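Local coordinates for protein amine oxidase (Emericella nidulans, PDB 3PGB) that probably oxidises primary amines as a copper- and topaquinone-dependent amine oxidase that also binds calcium, at residues P112-A117 / Q685-V690. Numbering follows the deposited sequence.
With CA (calcium ion), chain F.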
ATOM      1  N   PRO A 112      -4.341  34.285  -2.420  1.00 24.02           N
ATOM      2  CA  PRO A 112      -5.620  34.952  -2.249  1.00 24.28           C
ATOM      3  C   PRO A 112      -6.621  34.073  -1.513  1.00 24.44           C
ATOM      4  O   PRO A 112      -6.525  32.846  -1.553  1.00 24.37           O
ATOM      5  CB  PRO A 112      -6.079  35.220  -3.686  1.00 24.20           C
ATOM      6  CG  PRO A 112      -5.404  34.208  -4.497  1.00 24.20           C
ATOM      7  CD  PRO A 112      -4.090  33.930  -3.827  1.00 24.14           C
ATOM      8  N   ASN A 113      -7.558  34.718  -0.832  1.00 24.65           N
ATOM      9  CA  ASN A 113      -8.620  34.024  -0.132  1.00 24.90           C
ATOM     10  C   ASN A 113      -9.467  33.220  -1.116  1.00 24.90           C
ATOM     11  O   ASN A 113      -9.637  33.617  -2.272  1.00 24.74           O
ATOM     12  CB  ASN A 113      -9.493  35.037   0.622  1.00 25.08           C
ATOM     13  CG  ASN A 113      -8.753  35.717   1.768  1.00 25.57           C
ATOM     14  OD1 ASN A 113      -7.796  35.167   2.318  1.00 26.32           O
ATOM     15  ND2 ASN A 113      -9.197  36.916   2.135  1.00 25.60           N
ATOM     16  N   LYS A 114      -9.989  32.087  -0.656  1.00 24.97           N
ATOM     17  CA  LYS A 114     -10.850  31.243  -1.491  1.00 25.14           C
ATOM     18  C   LYS A 114     -12.075  32.019  -1.981  1.00 25.47           C
ATOM     19  O   LYS A 114     -12.533  31.823  -3.108  1.00 25.60           O
ATOM     20  CB  LYS A 114     -11.285  30.002  -0.711  1.00 24.99           C
ATOM     21  CG  LYS A 114     -12.055  28.965  -1.514  1.00 24.97           C
ATOM     22  CD  LYS A 114     -12.480  27.801  -0.627  1.00 24.12           C
ATOM     23  CE  LYS A 114     -13.397  26.841  -1.360  1.00 23.77           C
ATOM     24  NZ  LYS A 114     -13.522  25.545  -0.631  1.00 23.17           N
ATOM     25  N   SER A 115     -12.592  32.906  -1.132  1.00 25.80           N
ATOM     26  CA  SER A 115     -13.749  33.729  -1.479  1.00 26.02           C
ATOM     27  C   SER A 115     -13.450  34.706  -2.629  1.00 26.13           C
ATOM     28  O   SER A 115     -14.370  35.122  -3.332  1.00 25.93           O
ATOM     29  CB  SER A 115     -14.267  34.476  -0.239  1.00 25.98           C
ATOM     30  OG  SER A 115     -13.234  35.231   0.381  1.00 26.44           O
ATOM     31  N   GLU A 116     -12.176  35.065  -2.809  1.00 26.36           N
ATOM     32  CA  GLU A 116     -11.717  35.837  -3.982  1.00 26.58           C
ATOM     33  C   GLU A 116     -11.476  34.944  -5.196  1.00 26.36           C
ATOM     34  O   GLU A 116     -11.793  35.322  -6.326  1.00 26.48           O
ATOM     35  CB  GLU A 116     -10.392  36.552  -3.697  1.00 26.79           C
ATOM     36  CG  GLU A 116     -10.459  37.786  -2.830  1.00 28.13           C
ATOM     37  CD  GLU A 116      -9.080  38.402  -2.655  1.00 30.42           C
ATOM     38  OE1 GLU A 116      -8.733  39.308  -3.449  1.00 31.94           O
ATOM     39  OE2 GLU A 116      -8.326  37.950  -1.755  1.00 31.50           O
ATOM     40  N   ALA A 117     -10.876  33.777  -4.960  1.00 26.06           N
ATOM     41  CA  ALA A 117     -10.464  32.883  -6.042  1.00 25.70           C
ATOM     42  C   ALA A 117     -11.649  32.229  -6.757  1.00 25.43           C
ATOM     43  O   ALA A 117     -11.681  32.185  -7.983  1.00 25.33           O
ATOM     44  CB  ALA A 117      -9.523  31.827  -5.507  1.00 25.61           C
ATOM     45  N   GLN A 685     -23.609  19.887   5.477  1.00 19.14           N
ATOM     46  CA  GLN A 685     -23.765  20.615   4.219  1.00 18.99           C
ATOM     47  C   GLN A 685     -23.260  22.053   4.295  1.00 18.81           C
ATOM     48  O   GLN A 685     -23.965  23.002   3.942  1.00 18.96           O
ATOM     49  CB  GLN A 685     -25.213  20.542   3.729  1.00 19.03           C
ATOM     50  CG  GLN A 685     -25.578  19.173   3.199  1.00 19.65           C
ATOM     51  CD  GLN A 685     -24.751  18.777   1.999  1.00 20.15           C
ATOM     52  OE1 GLN A 685     -23.907  17.888   2.080  1.00 20.45           O
ATOM     53  NE2 GLN A 685     -24.988  19.440   0.871  1.00 20.80           N
ATOM     54  N   THR A 686     -22.030  22.192   4.774  1.00 18.62           N
ATOM     55  CA  THR A 686     -21.294  23.446   4.702  1.00 18.41           C
ATOM     56  C   THR A 686     -19.968  23.149   4.027  1.00 18.16           C
ATOM     57  O   THR A 686     -19.698  21.996   3.677  1.00 18.02           O
ATOM     58  CB  THR A 686     -21.032  24.047   6.099  1.00 18.49           C
ATOM     59  OG1 THR A 686     -20.021  23.290   6.773  1.00 18.13           O
ATOM     60  CG2 THR A 686     -22.312  24.054   6.934  1.00 19.08           C
ATOM     61  N   ASP A 687     -19.148  24.187   3.847  1.00 17.73           N
ATOM     62  CA  ASP A 687     -17.825  24.033   3.248  1.00 17.22           C
ATOM     63  C   ASP A 687     -16.870  23.464   4.288  1.00 16.77           C
ATOM     64  O   ASP A 687     -16.542  24.122   5.269  1.00 17.04           O
ATOM     65  CB  ASP A 687     -17.316  25.380   2.710  1.00 17.23           C
ATOM     66  CG  ASP A 687     -16.034  25.252   1.880  1.00 17.23           C
ATOM     67  OD1 ASP A 687     -15.347  24.207   1.968  1.00 16.52           O
ATOM     68  OD2 ASP A 687     -15.718  26.203   1.129  1.00 16.17           O
ATOM     69  N   LEU A 688     -16.418  22.237   4.068  1.00 16.31           N
ATOM     70  CA  LEU A 688     -15.519  21.580   5.016  1.00 15.78           C
ATOM     71  C   LEU A 688     -14.131  21.385   4.418  1.00 15.28           C
ATOM     72  O   LEU A 688     -13.953  21.414   3.195  1.00 15.18           O
ATOM     73  CB  LEU A 688     -16.110  20.244   5.501  1.00 15.81           C
ATOM     74  CG  LEU A 688     -16.686  19.271   4.471  1.00 16.41           C
ATOM     75  CD1 LEU A 688     -15.573  18.624   3.655  1.00 16.23           C
ATOM     76  CD2 LEU A 688     -17.555  18.207   5.153  1.00 16.84           C
ATOM     77  N   VAL A 689     -13.150  21.219   5.299  1.00 14.77           N
ATOM     78  CA  VAL A 689     -11.790  20.879   4.914  1.00 14.18           C
ATOM     79  C   VAL A 689     -11.415  19.608   5.655  1.00 14.00           C
ATOM     80  O   VAL A 689     -11.582  19.524   6.874  1.00 13.97           O
ATOM     81  CB  VAL A 689     -10.802  21.990   5.302  1.00 14.09           C
ATOM     82  CG1 VAL A 689      -9.384  21.612   4.891  1.00 14.31           C
ATOM     83  CG2 VAL A 689     -11.205  23.291   4.675  1.00 13.95           C
ATOM     84  N   VAL A 690     -10.927  18.613   4.923  1.00 13.77           N
ATOM     85  CA  VAL A 690     -10.435  17.391   5.533  1.00 13.37           C
ATOM     86  C   VAL A 690      -8.921  17.505   5.672  1.00 13.24           C
ATOM     87  O   VAL A 690      -8.217  17.695   4.690  1.00 12.91           O
ATOM     88  CB  VAL A 690     -10.809  16.166   4.699  1.00 13.46           C
ATOM     89  CG1 VAL A 690     -10.339  14.886   5.387  1.00 13.36           C
ATOM     90  CG2 VAL A 690     -12.310  16.136   4.469  1.00 13.20           C
TER
HETATM   91 CA    CA F 903     -14.563  22.215   1.009  1.00 15.97          CA
HETATM   92  O   HOH W   1     -16.714  20.925   1.283  1.00  6.14           O
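Lys-114 reaches from the first turn of helix 114-122 to the carboxylate of Asp-687, and this one pair makes the whole contact; the CA atoms of Lys-114 and Asp-687 are 11.1 Å apart. From CB, which points toward strand 686-698, the lysine chain runs out fully extended: CG is anti to the backbone N (chi1 -173°) and every later torsion stays near 180°. This carries CB and CG across the gap, and CD is the first atom to near Asp-687 OD2. Lys-114 CE closes to 3.5 Å from Asp-687 OD2. At the tip, Lys-114 NZ forms a salt bridge to Asp-687 OD2 at 2.9 Å, on the syn lone pair of that oxygen, with a weak second bond of 3.4 Å to Asp-687 OD1. The aspartate approaches from the opposite direction and divides its oxygens: OD2 serves mainly the lysine, while Asp-687 OD1 binds the calcium ion at 2.3 Å. Leu-688 O coordinates the same ion at 2.4 Å, and a water that also accepts from Leu-688 N is a further ligand; Asp-541 OD1, Phe-542 O and Asp-543 OD1 complete the site. The strongest partner of Lys-114 NZ is Asp-543 OD2, and Asp-541 OD2 forms another salt bridge, so one ammonium group joins three calcium-binding carboxylates and probably offsets part of their negative charge. Tyr-378 of strand 374-389 touches the lysine side chain. The salt bridge joins the start of helix 114-122 to the calcium site of the enzyme domain, where strand 686-698 runs antiparallel to strand 532-542, whose last residues are Asp-541 and Phe-542, with Asp-543 just beyond.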